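Local coordinates for alpha-amylase G-6 (Bacillus halodurans, PDB 2C3V), which probably binds starch through this family 25 carbohydrate-binding module, one piece of a longer amylase, at residues A[61-67]-A[80-86]; A[20-26]-A[68-74]; A[25-29]-A[53-57]. Numbering follows the deposited sequence.

Contact 1 (A[61-67]-A[80-86])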
loop_
_atom_site.group_PDB
_atom_site.type_symbol
_atom_site.label_atom_id
_atom_site.label_comp_id
_atom_site.label_asym_id
_atom_site.label_seq_id
_atom_site.Cartn_x
_atom_site.Cartn_y
_atom_site.Cartn_z
ATOM N N SER A 61 -7.687 -9.052 8.561
ATOM C CA SER A 61 -7.963 -7.949 7.626
ATOM C C SER A 61 -7.297 -8.111 6.268
ATOM O O SER A 61 -6.300 -8.770 6.059
ATOM C CB SER A 61 -7.570 -6.614 8.223
ATOM O OG SER A 61 -8.391 -6.240 9.304
ATOM N N GLN A 62 -7.925 -7.456 5.293
ATOM C CA GLN A 62 -7.423 -7.372 3.951
ATOM C C GLN A 62 -7.795 -5.969 3.379
ATOM O O GLN A 62 -8.864 -5.436 3.653
ATOM C CB GLN A 62 -8.051 -8.461 3.110
ATOM C CG GLN A 62 -7.585 -8.624 1.745
ATOM C CD GLN A 62 -8.328 -9.735 1.022
ATOM O OE1 GLN A 62 -8.603 -9.579 -0.193
ATOM N NE2 GLN A 62 -8.609 -10.895 1.734
ATOM N N LEU A 63 -6.827 -5.316 2.712
ATOM C CA LEU A 63 -7.156 -4.076 1.963
ATOM C C LEU A 63 -6.864 -4.208 0.495
ATOM O O LEU A 63 -6.069 -5.100 0.098
ATOM C CB LEU A 63 -6.508 -2.856 2.603
ATOM C CG LEU A 63 -4.984 -2.739 2.536
ATOM C CD1 LEU A 63 -4.473 -2.278 1.186
ATOM C CD2 LEU A 63 -4.435 -1.750 3.589
ATOM N N ARG A 64 -7.524 -3.323 -0.279
ATOM C CA ARG A 64 -7.347 -3.235 -1.717
ATOM C C ARG A 64 -6.746 -1.871 -1.962
ATOM O O ARG A 64 -7.283 -0.894 -1.432
ATOM C CB ARG A 64 -8.684 -3.290 -2.448
ATOM C CG ARG A 64 -9.413 -4.533 -2.410
ATOM C CD ARG A 64 -9.063 -5.502 -3.474
ATOM N NE ARG A 64 -9.564 -5.128 -4.790
ATOM C CZ ARG A 64 -9.035 -5.563 -5.930
ATOM N NH1 ARG A 64 -9.544 -5.195 -7.122
ATOM N NH2 ARG A 64 -7.992 -6.360 -5.892
ATOM N N ALA A 65 -5.654 -1.786 -2.716
ATOM C CA ALA A 65 -4.929 -0.514 -2.850
ATOM C C ALA A 65 -4.451 -0.208 -4.252
ATOM O O ALA A 65 -4.241 -1.091 -5.059
ATOM C CB ALA A 65 -3.725 -0.507 -1.951
ATOM N N ALA A 66 -4.301 1.079 -4.513
ATOM C CA ALA A 66 -3.587 1.563 -5.700
ATOM C C ALA A 66 -2.713 2.695 -5.182
ATOM O O ALA A 66 -3.056 3.410 -4.266
ATOM C CB ALA A 66 -4.583 2.078 -6.767
ATOM N N PHE A 67 -1.584 2.877 -5.827
ATOM C CA PHE A 67 -0.576 3.880 -5.419
ATOM C C PHE A 67 -0.563 5.016 -6.407
ATOM O O PHE A 67 -0.744 4.829 -7.596
ATOM C CB PHE A 67 0.800 3.212 -5.306
ATOM C CG PHE A 67 0.848 2.126 -4.297
ATOM C CD1 PHE A 67 1.179 2.390 -2.979
ATOM C CD2 PHE A 67 0.453 0.837 -4.654
ATOM C CE1 PHE A 67 1.186 1.404 -2.046
ATOM C CE2 PHE A 67 0.435 -0.190 -3.703
ATOM C CZ PHE A 67 0.751 0.083 -2.413
ATOM N N ARG A 80 -6.044 -4.448 -11.559
ATOM C CA ARG A 80 -6.416 -5.447 -10.558
ATOM C C ARG A 80 -6.390 -4.876 -9.142
ATOM O O ARG A 80 -6.981 -5.446 -8.216
ATOM C CB ARG A 80 -5.460 -6.645 -10.601
ATOM C CG ARG A 80 -5.448 -7.453 -11.877
ATOM C CD ARG A 80 -4.511 -8.600 -11.870
ATOM N NE ARG A 80 -3.121 -8.203 -11.944
ATOM C CZ ARG A 80 -2.434 -7.934 -13.016
ATOM N NH1 ARG A 80 -3.019 -7.888 -14.189
ATOM N NH2 ARG A 80 -1.126 -7.632 -12.926
ATOM N N ASP A 81 -5.628 -3.771 -8.991
ATOM C CA ASP A 81 -5.291 -3.203 -7.701
ATOM C C ASP A 81 -4.482 -4.238 -6.942
ATOM O O ASP A 81 -4.249 -5.346 -7.458
ATOM C CB ASP A 81 -6.535 -2.819 -6.905
ATOM C CG ASP A 81 -7.288 -1.728 -7.555
ATOM O OD1 ASP A 81 -6.700 -0.802 -8.164
ATOM O OD2 ASP A 81 -8.519 -1.800 -7.532
ATOM N N TYR A 82 -3.893 -3.801 -5.869
ATOM C CA TYR A 82 -3.058 -4.665 -5.027
ATOM C C TYR A 82 -3.756 -5.035 -3.746
ATOM O O TYR A 82 -4.329 -4.212 -3.094
ATOM C CB TYR A 82 -1.763 -3.946 -4.688
ATOM C CG TYR A 82 -0.907 -3.573 -5.888
ATOM C CD1 TYR A 82 -0.191 -4.544 -6.514
ATOM C CD2 TYR A 82 -0.845 -2.283 -6.409
ATOM C CE1 TYR A 82 0.684 -4.257 -7.528
ATOM C CE2 TYR A 82 -0.004 -1.979 -7.459
ATOM C CZ TYR A 82 0.736 -3.004 -8.048
ATOM O OH TYR A 82 1.581 -2.729 -9.095
ATOM N N ASP A 83 -3.728 -6.340 -3.414
ATOM C CA ASP A 83 -4.381 -6.851 -2.232
ATOM C C ASP A 83 -3.324 -7.131 -1.189
ATOM O O ASP A 83 -2.328 -7.760 -1.479
ATOM C CB ASP A 83 -5.181 -8.144 -2.516
ATOM C CG ASP A 83 -6.338 -7.892 -3.435
ATOM O OD1 ASP A 83 -7.088 -6.969 -3.223
ATOM O OD2 ASP A 83 -6.452 -8.564 -4.426
ATOM N N PHE A 84 -3.533 -6.637 0.026
ATOM C CA PHE A 84 -2.588 -6.858 1.131
ATOM C C PHE A 84 -3.374 -7.277 2.375
ATOM O O PHE A 84 -4.335 -6.611 2.798
ATOM C CB PHE A 84 -1.837 -5.589 1.447
ATOM C CG PHE A 84 -0.991 -5.111 0.375
ATOM C CD1 PHE A 84 0.256 -5.643 0.181
ATOM C CD2 PHE A 84 -1.374 -4.022 -0.425
ATOM C CE1 PHE A 84 1.096 -5.160 -0.809
ATOM C CE2 PHE A 84 -0.515 -3.519 -1.444
ATOM C CZ PHE A 84 0.719 -4.103 -1.614
ATOM N N SER A 85 -2.894 -8.341 3.045
ATOM C CA SER A 85 -3.561 -8.860 4.207
ATOM C C SER A 85 -2.853 -8.391 5.464
ATOM O O SER A 85 -1.736 -7.851 5.401
ATOM C CB SER A 85 -3.611 -10.414 4.172
ATOM O OG SER A 85 -4.238 -10.889 2.975
ATOM N N SER A 86 -3.472 -8.646 6.595
ATOM C CA SER A 86 -2.805 -8.503 7.890
ATOM C C SER A 86 -1.388 -9.115 7.790
ATOM O O SER A 86 -1.146 -10.175 7.210
ATOM C CB SER A 86 -3.586 -9.146 9.025
ATOM O OG SER A 86 -4.774 -8.471 9.279
#

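Contact 2 (A[20-26]-A[68-74])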
loop_
_atom_site.group_PDB
_atom_site.type_symbol
_atom_site.label_atom_id
_atom_site.label_comp_id
_atom_site.label_asym_id
_atom_site.label_seq_id
_atom_site.Cartn_x
_atom_site.Cartn_y
_atom_site.Cartn_z
ATOM N N TRP A 20 8.854 8.176 -6.773
ATOM C CA TRP A 20 8.017 9.343 -6.639
ATOM C C TRP A 20 8.390 10.094 -5.380
ATOM O O TRP A 20 8.539 9.489 -4.332
ATOM C CB TRP A 20 6.526 8.943 -6.556
ATOM C CG TRP A 20 5.909 8.437 -7.824
ATOM C CD1 TRP A 20 6.197 8.813 -9.076
ATOM C CD2 TRP A 20 4.815 7.499 -7.930
ATOM N NE1 TRP A 20 5.381 8.161 -9.969
ATOM C CE2 TRP A 20 4.524 7.349 -9.289
ATOM C CE3 TRP A 20 4.055 6.791 -6.999
ATOM C CZ2 TRP A 20 3.484 6.546 -9.761
ATOM C CZ3 TRP A 20 3.046 5.970 -7.475
ATOM C CH2 TRP A 20 2.771 5.847 -8.819
ATOM N N THR A 21 8.381 11.427 -5.448
ATOM C CA THR A 21 8.673 12.201 -4.257
ATOM C C THR A 21 7.502 12.354 -3.325
ATOM O O THR A 21 7.710 12.530 -2.141
ATOM C CB THR A 21 9.264 13.581 -4.623
ATOM O OG1 THR A 21 8.331 14.332 -5.368
ATOM C CG2 THR A 21 10.391 13.429 -5.550
ATOM N N HIS A 22 6.266 12.236 -3.830
ATOM C CA HIS A 22 5.071 12.389 -3.006
ATOM C C HIS A 22 4.157 11.161 -3.143
ATOM O O HIS A 22 3.007 11.294 -3.451
ATOM C CB HIS A 22 4.285 13.667 -3.389
ATOM C CG HIS A 22 5.041 14.921 -3.036
ATOM N ND1 HIS A 22 5.576 15.115 -1.783
ATOM C CD2 HIS A 22 5.408 15.995 -3.773
ATOM C CE1 HIS A 22 6.250 16.254 -1.764
ATOM N NE2 HIS A 22 6.154 16.808 -2.955
ATOM N N PRO A 23 4.669 9.979 -2.846
ATOM C CA PRO A 23 3.849 8.766 -3.050
ATOM C C PRO A 23 2.741 8.675 -1.986
ATOM O O PRO A 23 2.922 9.004 -0.833
ATOM C CB PRO A 23 4.850 7.621 -2.861
ATOM C CG PRO A 23 5.875 8.175 -1.934
ATOM C CD PRO A 23 5.979 9.663 -2.271
ATOM N N HIS A 24 1.579 8.165 -2.432
ATOM C CA HIS A 24 0.384 7.970 -1.609
ATOM C C HIS A 24 -0.191 6.586 -1.889
ATOM O O HIS A 24 -0.068 6.078 -2.965
ATOM C CB HIS A 24 -0.714 9.049 -1.986
ATOM C CG HIS A 24 -0.396 10.425 -1.490
ATOM N ND1 HIS A 24 0.714 11.125 -1.890
ATOM C CD2 HIS A 24 -1.069 11.239 -0.668
ATOM C CE1 HIS A 24 0.784 12.261 -1.216
ATOM N NE2 HIS A 24 -0.298 12.374 -0.484
ATOM N N ILE A 25 -0.849 6.052 -0.870
ATOM C CA ILE A 25 -1.646 4.846 -0.988
ATOM C C ILE A 25 -3.119 5.206 -0.846
ATOM O O ILE A 25 -3.524 5.805 0.089
ATOM C CB ILE A 25 -1.187 3.749 0.015
ATOM C CG1 ILE A 25 -1.924 2.424 -0.280
ATOM C CG2 ILE A 25 -1.393 4.108 1.538
ATOM C CD1 ILE A 25 -1.578 1.282 0.631
ATOM N N HIS A 26 -3.907 4.761 -1.793
ATOM C CA HIS A 26 -5.354 4.968 -1.861
ATOM C C HIS A 26 -5.903 3.526 -1.696
ATOM O O HIS A 26 -5.520 2.601 -2.426
ATOM C CB HIS A 26 -5.671 5.534 -3.209
ATOM C CG HIS A 26 -7.129 5.665 -3.529
ATOM N ND1 HIS A 26 -8.027 6.324 -2.726
ATOM C CD2 HIS A 26 -7.844 5.198 -4.585
ATOM C CE1 HIS A 26 -9.222 6.303 -3.308
ATOM N NE2 HIS A 26 -9.137 5.617 -4.423
ATOM N N ASN A 68 -0.288 6.194 -5.901
ATOM C CA ASN A 68 -0.186 7.370 -6.781
ATOM C C ASN A 68 0.887 8.329 -6.354
ATOM O O ASN A 68 1.388 8.268 -5.232
ATOM C CB ASN A 68 -1.533 8.081 -6.966
ATOM C CG ASN A 68 -2.040 8.676 -5.699
ATOM O OD1 ASN A 68 -2.892 8.107 -4.963
ATOM N ND2 ASN A 68 -1.529 9.823 -5.398
ATOM N N ASN A 69 1.220 9.257 -7.252
ATOM C CA ASN A 69 2.305 10.226 -7.009
ATOM C C ASN A 69 1.794 11.551 -6.458
ATOM O O ASN A 69 2.553 12.536 -6.438
ATOM C CB ASN A 69 3.061 10.487 -8.311
ATOM C CG ASN A 69 2.401 11.534 -9.189
ATOM O OD1 ASN A 69 3.089 12.313 -9.913
ATOM N ND2 ASN A 69 1.115 11.530 -9.219
ATOM N N GLY A 70 0.554 11.582 -5.983
ATOM C CA GLY A 70 -0.090 12.791 -5.475
ATOM C C GLY A 70 -0.732 13.708 -6.459
ATOM O O GLY A 70 -1.394 14.654 -6.051
ATOM N N SER A 71 -0.524 13.455 -7.733
ATOM C CA SER A 71 -0.883 14.357 -8.789
ATOM C C SER A 71 -1.440 13.651 -10.011
ATOM O O SER A 71 -1.302 14.115 -11.121
ATOM C CB SER A 71 0.359 15.170 -9.174
ATOM O OG SER A 71 0.689 16.013 -8.101
ATOM N N GLY A 72 -1.972 12.462 -9.810
ATOM C CA GLY A 72 -2.587 11.712 -10.874
ATOM C C GLY A 72 -1.850 10.710 -11.712
ATOM O O GLY A 72 -2.408 10.218 -12.678
ATOM N N GLN A 73 -0.612 10.381 -11.346
ATOM C CA GLN A 73 0.070 9.238 -11.914
ATOM C C GLN A 73 -0.144 8.062 -10.985
ATOM O O GLN A 73 -0.024 8.213 -9.755
ATOM C CB GLN A 73 1.578 9.480 -12.003
ATOM C CG GLN A 73 1.964 10.696 -12.841
ATOM C CD GLN A 73 1.319 10.677 -14.204
ATOM O OE1 GLN A 73 1.453 9.697 -14.934
ATOM N NE2 GLN A 73 0.563 11.717 -14.526
ATOM N N TRP A 74 -0.500 6.926 -11.569
ATOM C CA TRP A 74 -0.979 5.765 -10.810
ATOM C C TRP A 74 -0.208 4.491 -11.111
ATOM O O TRP A 74 0.266 4.286 -12.230
ATOM C CB TRP A 74 -2.471 5.463 -11.143
ATOM C CG TRP A 74 -3.356 6.505 -10.596
ATOM C CD1 TRP A 74 -3.798 7.727 -11.190
ATOM C CD2 TRP A 74 -3.946 6.462 -9.326
ATOM N NE1 TRP A 74 -4.599 8.393 -10.306
ATOM C CE2 TRP A 74 -4.742 7.630 -9.170
ATOM C CE3 TRP A 74 -3.916 5.520 -8.280
ATOM C CZ2 TRP A 74 -5.448 7.894 -8.014
ATOM C CZ3 TRP A 74 -4.638 5.792 -7.134
ATOM C CH2 TRP A 74 -5.407 6.935 -7.023
HETATM O O HOH W 1 5.419 12.205 -6.528
#

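Contact 3 (A[25-29]-A[53-57])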
loop_
_atom_site.group_PDB
_atom_site.type_symbol
_atom_site.label_atom_id
_atom_site.label_comp_id
_atom_site.label_asym_id
_atom_site.label_seq_id
_atom_site.Cartn_x
_atom_site.Cartn_y
_atom_site.Cartn_z
ATOM N N ILE A 25 -0.849 6.052 -0.870
ATOM C CA ILE A 25 -1.646 4.846 -0.988
ATOM C C ILE A 25 -3.119 5.206 -0.846
ATOM O O ILE A 25 -3.524 5.805 0.089
ATOM C CB ILE A 25 -1.187 3.749 0.015
ATOM C CG1 ILE A 25 -1.924 2.424 -0.280
ATOM C CG2 ILE A 25 -1.393 4.108 1.538
ATOM C CD1 ILE A 25 -1.578 1.282 0.631
ATOM N N HIS A 26 -3.907 4.761 -1.793
ATOM C CA HIS A 26 -5.354 4.968 -1.861
ATOM C C HIS A 26 -5.903 3.526 -1.696
ATOM O O HIS A 26 -5.520 2.601 -2.426
ATOM C CB HIS A 26 -5.671 5.534 -3.209
ATOM C CG HIS A 26 -7.129 5.665 -3.529
ATOM N ND1 HIS A 26 -8.027 6.324 -2.726
ATOM C CD2 HIS A 26 -7.844 5.198 -4.585
ATOM C CE1 HIS A 26 -9.222 6.303 -3.308
ATOM N NE2 HIS A 26 -9.137 5.617 -4.423
ATOM N N TYR A 27 -6.820 3.329 -0.777
ATOM C CA TYR A 27 -7.244 1.982 -0.389
ATOM C C TYR A 27 -8.597 1.916 0.239
ATOM O O TYR A 27 -9.114 2.913 0.772
ATOM C CB TYR A 27 -6.200 1.351 0.582
ATOM C CG TYR A 27 -6.155 1.990 1.933
ATOM C CD1 TYR A 27 -6.983 1.517 2.954
ATOM C CD2 TYR A 27 -5.330 3.071 2.225
ATOM C CE1 TYR A 27 -6.973 2.119 4.221
ATOM C CE2 TYR A 27 -5.336 3.666 3.506
ATOM C CZ TYR A 27 -6.145 3.145 4.480
ATOM O OH TYR A 27 -6.192 3.721 5.712
ATOM N N SER A 28 -9.089 0.674 0.229
ATOM C CA SER A 28 -10.344 0.249 0.870
ATOM C C SER A 28 -9.964 -0.903 1.829
ATOM O O SER A 28 -9.397 -1.861 1.398
ATOM C CB SER A 28 -11.397 -0.245 -0.131
ATOM O OG SER A 28 -12.336 -1.090 0.527
ATOM N N LEU A 29 -10.261 -0.725 3.101
ATOM C CA LEU A 29 -9.967 -1.721 4.128
ATOM C C LEU A 29 -11.208 -2.576 4.391
ATOM O O LEU A 29 -12.240 -2.070 4.725
ATOM C CB LEU A 29 -9.550 -1.053 5.429
ATOM C CG LEU A 29 -9.222 -1.962 6.628
ATOM C CD1 LEU A 29 -8.120 -2.938 6.392
ATOM C CD2 LEU A 29 -8.892 -1.090 7.787
ATOM N N VAL A 53 4.201 2.261 4.739
ATOM C CA VAL A 53 3.009 2.658 5.538
ATOM C C VAL A 53 2.524 1.475 6.404
ATOM O O VAL A 53 2.639 0.348 5.968
ATOM C CB VAL A 53 1.905 3.236 4.589
ATOM C CG1 VAL A 53 1.290 2.120 3.768
ATOM C CG2 VAL A 53 0.847 4.036 5.271
ATOM N N THR A 54 1.952 1.775 7.551
ATOM C CA THR A 54 1.248 0.812 8.329
ATOM C C THR A 54 -0.200 1.269 8.510
ATOM O O THR A 54 -0.473 2.397 8.930
ATOM C CB THR A 54 1.904 0.653 9.677
ATOM O OG1 THR A 54 3.208 0.083 9.490
ATOM C CG2 THR A 54 1.157 -0.307 10.528
ATOM N N ILE A 55 -1.126 0.376 8.182
ATOM C CA ILE A 55 -2.570 0.655 8.257
ATOM C C ILE A 55 -3.086 -0.137 9.433
ATOM O O ILE A 55 -2.935 -1.338 9.460
ATOM C CB ILE A 55 -3.313 0.291 6.933
ATOM C CG1 ILE A 55 -2.835 1.152 5.723
ATOM C CG2 ILE A 55 -4.813 0.484 7.045
ATOM C CD1 ILE A 55 -1.664 0.657 5.078
ATOM N N GLU A 56 -3.605 0.553 10.450
ATOM C CA GLU A 56 -4.165 -0.088 11.596
ATOM C C GLU A 56 -5.314 -0.974 11.207
ATOM O O GLU A 56 -6.213 -0.540 10.508
ATOM C CB GLU A 56 -4.650 0.949 12.609
ATOM C CG GLU A 56 -5.111 0.398 13.960
ATOM C CD GLU A 56 -5.548 1.564 14.871
ATOM O OE1 GLU A 56 -6.570 2.232 14.551
ATOM O OE2 GLU A 56 -4.855 1.843 15.857
ATOM N N ALA A 57 -5.301 -2.239 11.676
ATOM C CA ALA A 57 -6.348 -3.184 11.235
ATOM C C ALA A 57 -6.506 -4.292 12.265
ATOM O O ALA A 57 -5.564 -4.605 13.029
ATOM C CB ALA A 57 -6.042 -3.772 9.913
#

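Contact 1 (A[61-67]-A[80-86])
Side chains of opposite character sort onto the two faces of this antiparallel ladder, whose strand axes approach to 4.7 Å at 156°. On the polar face R64 folds back (chi1, chi2 and chi3 all m), and NH2 reaches D83 OD1 at 2.9 Å as a salt bridge, although that oxygen is less surely placed. D81, also chi1 m, completes the charged network: R64 NH1 lies 3.6 Å from D81 OD2, an oxygen well out of the guanidinium plane, so only charge acts. The other face is mainly aromatic and aliphatic. L63 (p) brings CD1 to 3.9 Å from F84 CD2, and F67 sets CZ 3.9 Å from F84 CE2 and CE2 3.7 Å from Y82 CD2. Reciprocal backbone bonds fix the register: L63 N–F84 O 2.8 Å and F84 N–L63 O 3.0 Å; A65 N–Y82 O and Y82 N–A65 O, both 2.8 Å. This is a β-hairpin of strands 62-68 and 74-85; strand 24-29 flanks 62-68, while I12 and I14 of strand 12-16 meet F84 from the opposing sheet.

Contact 2 (A[20-26]-A[68-74])
W20 and N68, with 94 and 86 Å² covered, have the largest shares of the 443 Å², and with N69 (60 Å²) they make up just over half. The indole of W20 lies against the turn that follows strand 62-68: N69 CB sits over the five-membered ring, 3.4 Å from its centroid and 5° off the normal, a CH-pi contact. At the six-membered end, W20 CZ3 is 3.4 Å from N68 C and W20 CH2 3.8 Å from Q73 O. The backbone of N68 forms an antiparallel hydrogen-bonded pair with H24, evidenced by H24 N to N68 O at 2.8 Å and N68 N to H24 O at 2.9 Å. Beyond that bridge, a water accepts from H22 N (2.8 Å) and donates to N69 O (2.9 Å), extending the link where the direct ladder stops. The turn is held internally by N69 N to Q73 O at 3.0 Å, and the positive phi values of G70 and G72 (84° and 92°) suit glycine. The bridge thus joins the start of strand 24-29 to the end of 62-68, just before the chain turns into 74-85; on the other side of 24-29, I25 pairs with V40 of strand 40-41.

Contact 3 (A[25-29]-A[53-57])
V53 opens the second segment by pointing into the core, where its CG1 meets I25 CG2 at 4.0 Å. T54 faces the other way, and its OG1 bonds to T13 of the adjoining strand. I55 then returns to the interior and has the most surface covered by the contact, 69 Å²: CG2 lies 3.9 Å from Y27 CE1, CG1 sits over one face of that tyrosine ring, and CD1 approaches I25 CD1 at 4.5 Å. At E56 it is the backbone that takes part, its O lying 3.9 Å from L29 CD2. A57 closes the row with CB 4.2 Å from L29 CD1. The axes of strands 25-29 and 53-55 run 10.6 Å apart at 18°, too far for backbone pairing, and the contact is made almost wholly by side chains, E56 O excepted. This is the face-to-face packing of a β-sandwich: strand 52-55 is the edge of one sheet, next to 12-16, while 24-29 lies inside the other, between 40-41 and 62-68.

From the N terminus, the segment 20-26 comes first and runs into 25-29, so contacts 2 and 3 start from the same strand and share I25 and H26. Contact 3 closes first, across 23 residues, when 53-57 returns to face that strand from the opposing sheet. Contact 1 opens only afterwards, at 61-67. Contact 2 closes at 68-74, between the two halves of contact 1, so these two cross; contact 1 then closes its short hairpin at 80-86. Contacts 1 and 2 both bear on strand 62-68, contact 2 at its end, and the probable A66 N to H26 O bond (2.9 Å) joins it to 24-29. Contact 3 instead joins the two sheets.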